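PDB 7CUJ: coiled-coil quantitatively-enriched protein 1 from Schizosaccharomyces pombe, which links telomeres to the meiotic centrosome, helps form telomere clusters in meiotic prophase and is required for telomere length regulation and chromosome segregation. Local coordinates for residues K120-F125 and P160-C165; S184-Y189 and I204-L209; A20-M25 and K65-Y70. One frame throughout, in Å; residues are numbered along the deposited sequence.

Contact 1: residues K120-F125 and P160-C165; sequences KTFFLF and PAIWIC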
ATOM      1  N   LYS A 120      23.782  44.704   4.512  1.00 94.18           N
ATOM      2  CA  LYS A 120      22.500  44.642   3.827  1.00 87.04           C
ATOM      3  C   LYS A 120      21.558  43.789   4.673  1.00 78.49           C
ATOM      4  O   LYS A 120      22.003  42.871   5.357  1.00 71.11           O
ATOM      5  CB  LYS A 120      22.676  44.054   2.422  1.00 89.51           C
ATOM      6  CG  LYS A 120      21.445  44.069   1.523  1.00 91.11           C
ATOM      7  CD  LYS A 120      21.612  43.205   0.289  1.00 91.38           C
ATOM      8  CE  LYS A 120      20.747  43.641  -0.874  1.00 92.82           C
ATOM      9  NZ  LYS A 120      20.973  42.800  -2.072  1.00 96.69           N
ATOM     10  N   THR A 121      20.260  44.108   4.620  1.00 76.65           N
ATOM     11  CA  THR A 121      19.263  43.444   5.447  1.00 77.41           C
ATOM     12  C   THR A 121      18.700  42.237   4.697  1.00 72.65           C
ATOM     13  O   THR A 121      18.149  42.388   3.607  1.00 71.94           O
ATOM     14  CB  THR A 121      18.163  44.426   5.877  1.00 81.21           C
ATOM     15  OG1 THR A 121      17.497  44.896   4.704  1.00 84.46           O
ATOM     16  CG2 THR A 121      18.690  45.606   6.667  1.00 81.82           C
ATOM     17  N   PHE A 122      18.846  41.043   5.288  1.00 67.81           N
ATOM     18  CA  PHE A 122      18.318  39.823   4.699  1.00 63.10           C
ATOM     19  C   PHE A 122      16.865  39.607   5.108  1.00 61.91           C
ATOM     20  O   PHE A 122      16.476  39.908   6.233  1.00 59.87           O
ATOM     21  CB  PHE A 122      19.133  38.596   5.116  1.00 60.18           C
ATOM     22  CG  PHE A 122      20.423  38.400   4.365  1.00 61.54           C
ATOM     23  CD1 PHE A 122      20.424  38.106   3.009  1.00 61.59           C
ATOM     24  CD2 PHE A 122      21.640  38.501   5.018  1.00 62.62           C
ATOM     25  CE1 PHE A 122      21.616  37.926   2.323  1.00 63.27           C
ATOM     26  CE2 PHE A 122      22.832  38.318   4.333  1.00 62.32           C
ATOM     27  CZ  PHE A 122      22.818  38.034   2.987  1.00 62.63           C
ATOM     28  N   PHE A 123      16.083  39.073   4.161  1.00 61.64           N
ATOM     29  CA  PHE A 123      14.768  38.509   4.416  1.00 61.75           C
ATOM     30  C   PHE A 123      14.818  37.013   4.125  1.00 56.16           C
ATOM     31  O   PHE A 123      15.148  36.612   3.010  1.00 53.85           O
ATOM     32  CB  PHE A 123      13.718  39.148   3.504  1.00 68.30           C
ATOM     33  CG  PHE A 123      12.958  40.299   4.109  1.00 76.35           C
ATOM     34  CD1 PHE A 123      11.818  40.075   4.869  1.00 78.74           C
ATOM     35  CD2 PHE A 123      13.374  41.608   3.913  1.00 82.35           C
ATOM     36  CE1 PHE A 123      11.115  41.134   5.425  1.00 84.29           C
ATOM     37  CE2 PHE A 123      12.672  42.667   4.468  1.00 89.18           C
ATOM     38  CZ  PHE A 123      11.543  42.428   5.222  1.00 90.22           C
ATOM     39  N   LEU A 124      14.498  36.198   5.137  1.00 52.18           N
ATOM     40  CA  LEU A 124      14.413  34.758   4.959  1.00 47.33           C
ATOM     41  C   LEU A 124      12.966  34.304   5.145  1.00 46.03           C
ATOM     42  O   LEU A 124      12.336  34.606   6.156  1.00 45.78           O
ATOM     43  CB  LEU A 124      15.362  34.051   5.934  1.00 46.24           C
ATOM     44  CG  LEU A 124      15.420  32.528   5.810  1.00 44.57           C
ATOM     45  CD1 LEU A 124      16.848  32.022   5.913  1.00 43.72           C
ATOM     46  CD2 LEU A 124      14.532  31.851   6.846  1.00 42.55           C
ATOM     47  N   PHE A 125      12.456  33.570   4.150  1.00 43.47           N
ATOM     48  CA  PHE A 125      11.121  32.999   4.208  1.00 42.18           C
ATOM     49  C   PHE A 125      11.213  31.511   4.529  1.00 38.74           C
ATOM     50  O   PHE A 125      12.046  30.798   3.973  1.00 36.02           O
ATOM     51  CB  PHE A 125      10.364  33.257   2.903  1.00 43.54           C
ATOM     52  CG  PHE A 125       9.827  34.658   2.769  1.00 48.45           C
ATOM     53  CD1 PHE A 125      10.625  35.681   2.279  1.00 50.68           C
ATOM     54  CD2 PHE A 125       8.526  34.959   3.143  1.00 50.54           C
ATOM     55  CE1 PHE A 125      10.132  36.974   2.164  1.00 54.88           C
ATOM     56  CE2 PHE A 125       8.030  36.248   3.019  1.00 55.00           C
ATOM     57  CZ  PHE A 125       8.835  37.256   2.533  1.00 56.63           C
ATOM     58  N   PRO A 160      17.635  44.691  11.115  1.00 77.95           N
ATOM     59  CA  PRO A 160      18.500  43.599  11.571  1.00 73.58           C
ATOM     60  C   PRO A 160      19.431  43.069  10.483  1.00 67.13           C
ATOM     61  O   PRO A 160      19.342  43.474   9.324  1.00 68.24           O
ATOM     62  CB  PRO A 160      17.524  42.478  11.974  1.00 71.77           C
ATOM     63  CG  PRO A 160      16.180  43.159  12.110  1.00 74.73           C
ATOM     64  CD  PRO A 160      16.215  44.302  11.119  1.00 76.95           C
ATOM     65  N   ALA A 161      20.326  42.155  10.878  1.00 61.56           N
ATOM     66  CA  ALA A 161      21.202  41.468   9.943  1.00 60.40           C
ATOM     67  C   ALA A 161      20.396  40.495   9.080  1.00 58.55           C
ATOM     68  O   ALA A 161      20.735  40.291   7.914  1.00 58.87           O
ATOM     69  CB  ALA A 161      22.329  40.786  10.683  1.00 57.45           C
ATOM     70  N   ILE A 162      19.327  39.915   9.650  1.00 57.37           N
ATOM     71  CA  ILE A 162      18.427  39.024   8.923  1.00 55.24           C
ATOM     72  C   ILE A 162      17.060  38.957   9.613  1.00 55.56           C
ATOM     73  O   ILE A 162      16.972  38.651  10.800  1.00 54.83           O
ATOM     74  CB  ILE A 162      19.053  37.623   8.703  1.00 53.16           C
ATOM     75  CG1 ILE A 162      18.107  36.676   7.960  1.00 51.07           C
ATOM     76  CG2 ILE A 162      19.555  37.013  10.005  1.00 53.52           C
ATOM     77  CD1 ILE A 162      18.796  35.504   7.287  1.00 47.92           C
ATOM     78  N   TRP A 163      15.996  39.256   8.850  1.00 56.14           N
ATOM     79  CA  TRP A 163      14.622  38.967   9.238  1.00 56.32           C
ATOM     80  C   TRP A 163      14.314  37.498   8.946  1.00 53.64           C
ATOM     81  O   TRP A 163      14.686  36.991   7.887  1.00 52.23           O
ATOM     82  CB  TRP A 163      13.637  39.866   8.475  1.00 59.56           C
ATOM     83  CG  TRP A 163      13.560  41.299   8.911  1.00 66.23           C
ATOM     84  CD1 TRP A 163      14.005  42.385   8.213  1.00 67.86           C
ATOM     85  CD2 TRP A 163      12.963  41.819  10.116  1.00 70.34           C
ATOM     86  NE1 TRP A 163      13.744  43.538   8.902  1.00 71.98           N
ATOM     87  CE2 TRP A 163      13.106  43.224  10.073  1.00 73.34           C
ATOM     88  CE3 TRP A 163      12.335  41.242  11.228  1.00 71.79           C
ATOM     89  CZ2 TRP A 163      12.647  44.053  11.096  1.00 76.61           C
ATOM     90  CZ3 TRP A 163      11.882  42.063  12.238  1.00 75.72           C
ATOM     91  CH2 TRP A 163      12.035  43.450  12.173  1.00 78.75           C
ATOM     92  N   ILE A 164      13.627  36.827   9.884  1.00 51.90           N
ATOM     93  CA  ILE A 164      13.100  35.485   9.670  1.00 49.21           C
ATOM     94  C   ILE A 164      11.581  35.579   9.557  1.00 49.72           C
ATOM     95  O   ILE A 164      10.905  35.887  10.538  1.00 50.56           O
ATOM     96  CB  ILE A 164      13.513  34.515  10.799  1.00 48.57           C
ATOM     97  CG1 ILE A 164      15.027  34.476  11.029  1.00 46.81           C
ATOM     98  CG2 ILE A 164      12.935  33.123  10.567  1.00 46.87           C
ATOM     99  CD1 ILE A 164      15.839  34.078   9.815  1.00 44.97           C
ATOM    100  N   CYS A 165      11.054  35.281   8.363  1.00 48.73           N
ATOM    101  CA  CYS A 165       9.642  35.477   8.075  1.00 51.98           C
ATOM    102  C   CYS A 165       8.951  34.140   7.816  1.00 51.19           C
ATOM    103  O   CYS A 165       9.419  33.325   7.022  1.00 49.87           O
ATOM    104  CB  CYS A 165       9.455  36.394   6.873  1.00 53.76           C
ATOM    105  SG  CYS A 165       7.751  36.978   6.673  1.00 57.19           S
TER
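Phe123 and Trp163 lie side by side on one face of the sheet and point the same way. Their rings form an offset stack. The centroid of the Phe123 ring is 4.9 Å from that of the five-membered ring of Trp163, and the planes are 28° apart. Trp163 CD1 sits above the Phe123 ring, displaced toward its rim, 3.9 Å from Phe123 CZ. Pro160 CG of the same segment rests over the centre of the indole. Farther along this face, Cys165 CB lies over the Phe125 ring in a CH-pi contact. Cys165 SG approaches that ring obliquely, 3.7 Å from Phe125 CE2, as a sulfur-aromatic contact.

The other face carries Phe122, Ile162, Leu124 and Ile164. Ile162 CG1 is anti to its backbone N (chi1 179°) and packs 3.6 Å from Phe122 CB. Ile164 CD1 meets Leu124 CB and CD2. Leu135 of helix 129-141 touches both Leu124 and Ile164.

Backbone bonds alternate between the strands. Trp163 N donates to Phe122 O, Leu124 N to Trp163 O at 2.9 Å, and Cys165 N to Leu124 O. A weak bond from Phe122 N to Ala161 O, 3.3 Å, precedes them. On its other side, strand 121-126 bonds to strand 184-188. This is a parallel strand pair inside a six-stranded sheet with helices packed against it, a typical alpha/beta core.

Contact 2: residues S184-Y189 and I204-L209; sequences SATIFY and IQSLVL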
ATOM      1  N   SER A 184      18.030  45.077   0.174  1.00 85.31           N
ATOM      2  CA  SER A 184      17.362  43.976   0.861  1.00 84.16           C
ATOM      3  C   SER A 184      17.434  42.687   0.038  1.00 85.49           C
ATOM      4  O   SER A 184      16.807  42.588  -1.016  1.00 93.63           O
ATOM      5  CB  SER A 184      15.933  44.323   1.223  1.00 86.26           C
ATOM      6  OG  SER A 184      15.147  44.550   0.060  1.00 87.27           O
ATOM      7  N   ALA A 185      18.193  41.700   0.539  1.00 79.39           N
ATOM      8  CA  ALA A 185      18.339  40.404  -0.113  1.00 71.65           C
ATOM      9  C   ALA A 185      17.332  39.407   0.464  1.00 65.47           C
ATOM     10  O   ALA A 185      16.936  39.532   1.621  1.00 64.78           O
ATOM     11  CB  ALA A 185      19.762  39.919   0.026  1.00 73.27           C
ATOM     12  N   THR A 186      16.928  38.417  -0.349  1.00 57.65           N
ATOM     13  CA  THR A 186      15.852  37.498   0.005  1.00 52.24           C
ATOM     14  C   THR A 186      16.319  36.046  -0.098  1.00 46.48           C
ATOM     15  O   THR A 186      16.840  35.626  -1.129  1.00 44.83           O
ATOM     16  CB  THR A 186      14.601  37.727  -0.856  1.00 54.14           C
ATOM     17  OG1 THR A 186      14.282  39.118  -0.826  1.00 57.97           O
ATOM     18  CG2 THR A 186      13.402  36.934  -0.388  1.00 52.67           C
ATOM     19  N   ILE A 187      16.103  35.284   0.982  1.00 42.55           N
ATOM     20  CA  ILE A 187      16.423  33.864   1.029  1.00 39.17           C
ATOM     21  C   ILE A 187      15.140  33.074   1.282  1.00 36.92           C
ATOM     22  O   ILE A 187      14.387  33.370   2.208  1.00 35.51           O
ATOM     23  CB  ILE A 187      17.485  33.557   2.106  1.00 38.47           C
ATOM     24  CG1 ILE A 187      18.737  34.423   1.951  1.00 39.60           C
ATOM     25  CG2 ILE A 187      17.829  32.073   2.113  1.00 35.99           C
ATOM     26  CD1 ILE A 187      19.540  34.571   3.223  1.00 40.35           C
ATOM     27  N   PHE A 188      14.914  32.053   0.451  1.00 35.54           N
ATOM     28  CA  PHE A 188      13.857  31.087   0.695  1.00 34.55           C
ATOM     29  C   PHE A 188      14.465  29.842   1.327  1.00 31.62           C
ATOM     30  O   PHE A 188      15.253  29.142   0.691  1.00 31.60           O
ATOM     31  CB  PHE A 188      13.092  30.787  -0.593  1.00 35.28           C
ATOM     32  CG  PHE A 188      12.203  31.923  -1.022  1.00 39.06           C
ATOM     33  CD1 PHE A 188      10.886  31.991  -0.592  1.00 40.40           C
ATOM     34  CD2 PHE A 188      12.696  32.952  -1.811  1.00 40.81           C
ATOM     35  CE1 PHE A 188      10.072  33.049  -0.966  1.00 43.58           C
ATOM     36  CE2 PHE A 188      11.882  34.010  -2.184  1.00 43.17           C
ATOM     37  CZ  PHE A 188      10.572  34.056  -1.763  1.00 44.39           C
ATOM     38  N   TYR A 189      14.102  29.597   2.592  1.00 30.45           N
ATOM     39  CA  TYR A 189      14.596  28.435   3.313  1.00 28.47           C
ATOM     40  C   TYR A 189      14.141  27.160   2.604  1.00 26.70           C
ATOM     41  O   TYR A 189      14.871  26.173   2.577  1.00 24.15           O
ATOM     42  CB  TYR A 189      14.170  28.470   4.784  1.00 28.29           C
ATOM     43  CG  TYR A 189      14.643  27.286   5.591  1.00 27.88           C
ATOM     44  CD1 TYR A 189      15.862  27.314   6.251  1.00 28.14           C
ATOM     45  CD2 TYR A 189      13.881  26.129   5.684  1.00 26.32           C
ATOM     46  CE1 TYR A 189      16.309  26.228   6.989  1.00 27.90           C
ATOM     47  CE2 TYR A 189      14.311  25.036   6.420  1.00 25.38           C
ATOM     48  CZ  TYR A 189      15.530  25.085   7.072  1.00 26.78           C
ATOM     49  OH  TYR A 189      15.962  24.015   7.798  1.00 27.08           O
ATOM     50  N   ILE A 204       8.981  39.932  -6.800  1.00105.51           N
ATOM     51  CA  ILE A 204       9.795  40.747  -5.909  1.00106.03           C
ATOM     52  C   ILE A 204      10.963  41.360  -6.682  1.00106.58           C
ATOM     53  O   ILE A 204      11.595  40.692  -7.498  1.00110.40           O
ATOM     54  CB  ILE A 204      10.271  39.915  -4.697  1.00100.21           C
ATOM     55  CG1 ILE A 204       9.094  39.286  -3.944  1.00 96.95           C
ATOM     56  CG2 ILE A 204      11.146  40.748  -3.768  1.00 99.47           C
ATOM     57  CD1 ILE A 204       9.476  38.139  -3.034  1.00 89.72           C
ATOM     58  N   GLN A 205      11.235  42.642  -6.401  1.00107.40           N
ATOM     59  CA  GLN A 205      12.405  43.336  -6.915  1.00106.42           C
ATOM     60  C   GLN A 205      13.519  43.282  -5.871  1.00101.69           C
ATOM     61  O   GLN A 205      13.721  44.238  -5.123  1.00106.44           O
ATOM     62  CB  GLN A 205      12.070  44.788  -7.274  1.00109.66           C
ATOM     63  CG  GLN A 205      11.406  44.957  -8.633  1.00112.09           C
ATOM     64  CD  GLN A 205      11.402  46.390  -9.113  1.00115.39           C
ATOM     65  OE1 GLN A 205      11.501  47.333  -8.331  1.00118.71           O
ATOM     66  NE2 GLN A 205      11.283  46.564 -10.419  1.00117.74           N
ATOM     67  N   SER A 206      14.224  42.143  -5.826  1.00 91.59           N
ATOM     68  CA  SER A 206      15.404  41.974  -4.992  1.00 84.22           C
ATOM     69  C   SER A 206      16.121  40.674  -5.350  1.00 78.12           C
ATOM     70  O   SER A 206      15.586  39.847  -6.086  1.00 76.38           O
ATOM     71  CB  SER A 206      15.056  42.026  -3.522  1.00 88.02           C
ATOM     72  OG  SER A 206      14.311  40.882  -3.131  1.00 89.32           O
ATOM     73  N   LEU A 207      17.338  40.518  -4.814  1.00 72.40           N
ATOM     74  CA  LEU A 207      18.115  39.294  -4.931  1.00 66.11           C
ATOM     75  C   LEU A 207      17.375  38.163  -4.216  1.00 60.01           C
ATOM     76  O   LEU A 207      17.049  38.283  -3.036  1.00 56.57           O
ATOM     77  CB  LEU A 207      19.493  39.540  -4.305  1.00 66.74           C
ATOM     78  CG  LEU A 207      20.447  38.346  -4.281  1.00 64.16           C
ATOM     79  CD1 LEU A 207      21.034  38.090  -5.661  1.00 64.20           C
ATOM     80  CD2 LEU A 207      21.556  38.567  -3.265  1.00 63.72           C
ATOM     81  N   VAL A 208      17.114  37.071  -4.948  1.00 55.70           N
ATOM     82  CA  VAL A 208      16.414  35.913  -4.414  1.00 50.85           C
ATOM     83  C   VAL A 208      17.352  34.708  -4.428  1.00 49.60           C
ATOM     84  O   VAL A 208      17.798  34.269  -5.488  1.00 49.82           O
ATOM     85  CB  VAL A 208      15.106  35.624  -5.179  1.00 49.69           C
ATOM     86  CG1 VAL A 208      14.519  34.267  -4.818  1.00 48.49           C
ATOM     87  CG2 VAL A 208      14.072  36.719  -4.968  1.00 49.05           C
ATOM     88  N   LEU A 209      17.634  34.187  -3.228  1.00 46.94           N
ATOM     89  CA  LEU A 209      18.393  32.962  -3.037  1.00 43.98           C
ATOM     90  C   LEU A 209      17.426  31.861  -2.614  1.00 41.15           C
ATOM     91  O   LEU A 209      16.558  32.092  -1.775  1.00 42.76           O
ATOM     92  CB  LEU A 209      19.440  33.207  -1.946  1.00 44.27           C
ATOM     93  CG  LEU A 209      20.836  33.630  -2.407  1.00 46.37           C
ATOM     94  CD1 LEU A 209      20.783  34.705  -3.484  1.00 49.03           C
ATOM     95  CD2 LEU A 209      21.667  34.103  -1.224  1.00 47.21           C
TER
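Thr186 OG1 stands anti to the carbonyl carbon (chi1 -50°) and Ser206 OG between its own backbone N and carbonyl carbon (chi1 69°), and the two hydroxyls meet. The two oxygens are 2.9 Å apart and hydrogen-bonded; either could be the donor. Ser206 CB also packs close to Ser184 O.

Three backbone bonds follow. Thr186 N donates to Leu207 O at 2.7 Å, the most bent of them at 142°. Leu209 N to Thr186 O, 2.7 Å, is nearly straight. Phe188 N reaches Leu209 O at 2.8 Å. That carbonyl oxygen also lies in the plane of the Phe188 ring, at its edge. Val208 CG1 comes to the same ring at the edge, 3.7 Å from Phe188 CE2. Ile187 CG1 and Leu209 CB touch at 4.1 Å, the two side chains crossing obliquely.

Tyr194 of helix 191-200 meets Phe188 edge-to-face, within the beta-alpha-beta unit of strand 184-188, helix 191-200 and strand 208-213. Leu207 packs on Trp292 and Leu293 of helix 275-294. Strand 184-188 lies between strands 121-126 and 208-213, and strand 11-16 flanks 208-213 as the outermost strand on that side within this chain.

Contact 3: residues A20-M25 and K65-Y70; sequences ALQRKM and KHPSLY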
ATOM      1  N   ALA A  20      22.044  11.790   6.017  1.00 35.37           N
ATOM      2  CA  ALA A  20      21.728  10.370   5.969  1.00 35.71           C
ATOM      3  C   ALA A  20      20.313  10.130   6.495  1.00 34.66           C
ATOM      4  O   ALA A  20      19.580   9.313   5.940  1.00 34.75           O
ATOM      5  CB  ALA A  20      22.757   9.575   6.736  1.00 37.95           C
ATOM      6  N   LEU A  21      19.941  10.871   7.549  1.00 33.99           N
ATOM      7  CA  LEU A  21      18.640  10.789   8.198  1.00 32.62           C
ATOM      8  C   LEU A  21      17.542  11.163   7.204  1.00 30.55           C
ATOM      9  O   LEU A  21      16.542  10.460   7.090  1.00 31.31           O
ATOM     10  CB  LEU A  21      18.623  11.756   9.389  1.00 32.67           C
ATOM     11  CG  LEU A  21      17.671  11.445  10.548  1.00 33.28           C
ATOM     12  CD1 LEU A  21      17.321  12.718  11.302  1.00 33.33           C
ATOM     13  CD2 LEU A  21      16.403  10.735  10.100  1.00 31.71           C
ATOM     14  N   GLN A  22      17.735  12.288   6.507  1.00 29.44           N
ATOM     15  CA  GLN A  22      16.752  12.812   5.572  1.00 26.79           C
ATOM     16  C   GLN A  22      16.510  11.806   4.448  1.00 26.04           C
ATOM     17  O   GLN A  22      15.376  11.628   4.014  1.00 24.28           O
ATOM     18  CB  GLN A  22      17.217  14.157   5.009  1.00 26.32           C
ATOM     19  CG  GLN A  22      16.883  15.349   5.892  1.00 26.10           C
ATOM     20  CD  GLN A  22      17.471  16.642   5.378  1.00 26.22           C
ATOM     21  OE1 GLN A  22      18.636  16.713   5.001  1.00 27.05           O
ATOM     22  NE2 GLN A  22      16.663  17.689   5.367  1.00 24.84           N
ATOM     23  N   ARG A  23      17.586  11.155   3.988  1.00 27.14           N
ATOM     24  CA  ARG A  23      17.514  10.191   2.899  1.00 27.70           C
ATOM     25  C   ARG A  23      16.754   8.948   3.355  1.00 27.19           C
ATOM     26  O   ARG A  23      15.918   8.431   2.615  1.00 26.32           O
ATOM     27  CB  ARG A  23      18.914   9.839   2.391  1.00 29.87           C
ATOM     28  CG  ARG A  23      19.581  10.967   1.621  1.00 31.71           C
ATOM     29  CD  ARG A  23      21.064  11.042   1.912  1.00 35.88           C
ATOM     30  NE  ARG A  23      21.873  10.724   0.747  1.00 39.96           N
ATOM     31  CZ  ARG A  23      22.726  11.562   0.165  1.00 42.37           C
ATOM     32  NH1 ARG A  23      22.901  12.783   0.646  1.00 42.68           N
ATOM     33  NH2 ARG A  23      23.411  11.170  -0.895  1.00 45.84           N
ATOM     34  N   LYS A  24      17.062   8.480   4.570  1.00 28.09           N
ATOM     35  CA  LYS A  24      16.365   7.352   5.161  1.00 28.45           C
ATOM     36  C   LYS A  24      14.871   7.653   5.195  1.00 25.73           C
ATOM     37  O   LYS A  24      14.059   6.816   4.806  1.00 25.44           O
ATOM     38  CB  LYS A  24      16.843   7.107   6.592  1.00 31.31           C
ATOM     39  CG  LYS A  24      18.140   6.330   6.736  1.00 34.96           C
ATOM     40  CD  LYS A  24      18.404   5.998   8.183  1.00 38.76           C
ATOM     41  CE  LYS A  24      19.866   5.766   8.487  1.00 43.27           C
ATOM     42  NZ  LYS A  24      20.166   6.040   9.912  1.00 46.29           N
ATOM     43  N   MET A  25      14.533   8.866   5.648  1.00 24.05           N
ATOM     44  CA  MET A  25      13.152   9.283   5.814  1.00 22.49           C
ATOM     45  C   MET A  25      12.445   9.332   4.462  1.00 19.88           C
ATOM     46  O   MET A  25      11.287   8.937   4.356  1.00 18.28           O
ATOM     47  CB  MET A  25      13.072  10.654   6.487  1.00 23.02           C
ATOM     48  CG  MET A  25      13.238  10.589   7.989  1.00 25.34           C
ATOM     49  SD  MET A  25      12.965  12.214   8.732  1.00 27.05           S
ATOM     50  CE  MET A  25      12.476  11.735  10.388  1.00 29.09           C
ATOM     51  N   LYS A  65      12.559  20.428   4.912  1.00 21.85           N
ATOM     52  CA  LYS A  65      12.686  21.570   5.806  1.00 23.06           C
ATOM     53  C   LYS A  65      13.598  21.185   6.967  1.00 24.06           C
ATOM     54  O   LYS A  65      14.683  21.746   7.112  1.00 25.88           O
ATOM     55  CB  LYS A  65      11.319  22.048   6.300  1.00 22.67           C
ATOM     56  CG  LYS A  65      10.491  22.801   5.272  1.00 23.74           C
ATOM     57  CD  LYS A  65       9.095  23.127   5.758  1.00 25.61           C
ATOM     58  CE  LYS A  65       8.052  22.938   4.675  1.00 25.16           C
ATOM     59  NZ  LYS A  65       6.682  23.197   5.178  1.00 25.60           N
ATOM     60  N   HIS A  66      13.155  20.211   7.769  1.00 24.57           N
ATOM     61  CA  HIS A  66      13.979  19.653   8.829  1.00 26.22           C
ATOM     62  C   HIS A  66      13.416  18.307   9.270  1.00 26.27           C
ATOM     63  O   HIS A  66      12.219  18.195   9.521  1.00 27.09           O
ATOM     64  CB  HIS A  66      14.065  20.617  10.018  1.00 28.05           C
ATOM     65  CG  HIS A  66      15.312  20.449  10.817  1.00 30.01           C
ATOM     66  ND1 HIS A  66      16.352  21.350  10.743  1.00 31.78           N
ATOM     67  CD2 HIS A  66      15.703  19.490  11.683  1.00 30.98           C
ATOM     68  CE1 HIS A  66      17.323  20.964  11.545  1.00 33.75           C
ATOM     69  NE2 HIS A  66      16.950  19.822  12.130  1.00 32.86           N
ATOM     70  N   PRO A  67      14.253  17.252   9.392  1.00 26.53           N
ATOM     71  CA  PRO A  67      13.776  15.941   9.838  1.00 27.14           C
ATOM     72  C   PRO A  67      13.176  15.937  11.243  1.00 29.45           C
ATOM     73  O   PRO A  67      12.352  15.081  11.560  1.00 31.01           O
ATOM     74  CB  PRO A  67      15.024  15.045   9.755  1.00 27.60           C
ATOM     75  CG  PRO A  67      16.196  16.008   9.766  1.00 28.25           C
ATOM     76  CD  PRO A  67      15.692  17.255   9.072  1.00 26.68           C
ATOM     77  N   SER A  68      13.569  16.916  12.069  1.00 31.57           N
ATOM     78  CA  SER A  68      13.145  16.968  13.460  1.00 33.92           C
ATOM     79  C   SER A  68      11.693  17.433  13.590  1.00 33.28           C
ATOM     80  O   SER A  68      11.170  17.501  14.698  1.00 35.45           O
ATOM     81  CB  SER A  68      14.086  17.794  14.299  1.00 36.66           C
ATOM     82  OG  SER A  68      13.968  19.170  13.977  1.00 37.46           O
ATOM     83  N   LEU A  69      11.040  17.721  12.455  1.00 31.17           N
ATOM     84  CA  LEU A  69       9.595  17.899  12.434  1.00 31.58           C
ATOM     85  C   LEU A  69       8.896  16.582  12.791  1.00 32.82           C
ATOM     86  O   LEU A  69       7.688  16.577  13.024  1.00 34.95           O
ATOM     87  CB  LEU A  69       9.134  18.412  11.061  1.00 29.41           C
ATOM     88  CG  LEU A  69       9.496  19.854  10.692  1.00 29.41           C
ATOM     89  CD1 LEU A  69       8.897  20.236   9.348  1.00 27.96           C
ATOM     90  CD2 LEU A  69       9.047  20.842  11.759  1.00 31.63           C
ATOM     91  N   TYR A  70       9.651  15.471  12.822  1.00 32.59           N
ATOM     92  CA  TYR A  70       9.114  14.165  13.188  1.00 32.67           C
ATOM     93  C   TYR A  70       9.733  13.667  14.493  1.00 37.06           C
ATOM     94  O   TYR A  70       9.686  12.477  14.794  1.00 37.97           O
ATOM     95  CB  TYR A  70       9.219  13.168  12.026  1.00 29.03           C
ATOM     96  CG  TYR A  70       8.388  13.581  10.840  1.00 25.36           C
ATOM     97  CD1 TYR A  70       7.015  13.393  10.831  1.00 24.88           C
ATOM     98  CD2 TYR A  70       8.965  14.215   9.752  1.00 23.32           C
ATOM     99  CE1 TYR A  70       6.235  13.801   9.760  1.00 23.23           C
ATOM    100  CE2 TYR A  70       8.201  14.629   8.674  1.00 22.00           C
ATOM    101  CZ  TYR A  70       6.832  14.425   8.680  1.00 22.05           C
ATOM    102  OH  TYR A  70       6.071  14.839   7.626  1.00 22.18           O
TER
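A proline at the start of a short 3-10 turn packs against the first turns of helix 20-32. Pro67 faces three side chains of that helix: Leu21, Gln22 and Met25. Leu21 and Met25 are one helical turn apart and both point toward the 3-10 turn from the backbone. Leu21 CD1 reaches Pro67 CB at 3.6 Å and also touches Pro67 CG. Met25 SD comes to the same Pro67 CB at 3.6 Å, its side chain crossing the proline at about a right angle.

Met25 CG is anti to the carbonyl carbon (chi1 -80°). The chain runs extended beyond CG, and its CE lies 3.5 Å from Pro67 O and 3.9 Å from Tyr70 CB.

The turn directly follows helix 47-65, and His66 is the first residue to leave the helical path. Residues 67-69 form the 3-10 segment. Tyr70 N bonds back to Pro67 O at 3.0 Å, which holds Pro67 and Tyr70 on the same turn beside Met25.

Gln22 covers another part of the proline. Its CG and NE2 are each 3.9 Å from Pro67 CD. The amide is fixed at both atoms: NE2 donates to Ile63 O near the end of helix 47-65, and OE1 accepts from Ser19 N just before helix 20-32. The chain of another protein in the assembly packs on Leu21, Met25 and Tyr70.

Contact 3 closes first along the chain, then contact 1, then contact 2. Contacts 1 and 2 belong to the same parallel sheet, with centres 9 Å apart. Their strands 121-126 and 184-188 are neighbours: Phe123 N and O probably bond to Ala185 O, 2.7 Å, and Ile187 N, 2.6 Å. Together they give four consecutive strands, 208-213, 184-188, 121-126 and 162-166. Contact 3 joins helix 20-32 to the turn after helix 47-65. Its centre is about 25 Å from that of contact 1 and 26 Å from that of contact 2, across the chain's centre from the latter. Tyr189 OH probably bonds to Lys65 O, linking the sheet to the C-terminal end of helix 47-65 in this part of the longer protein.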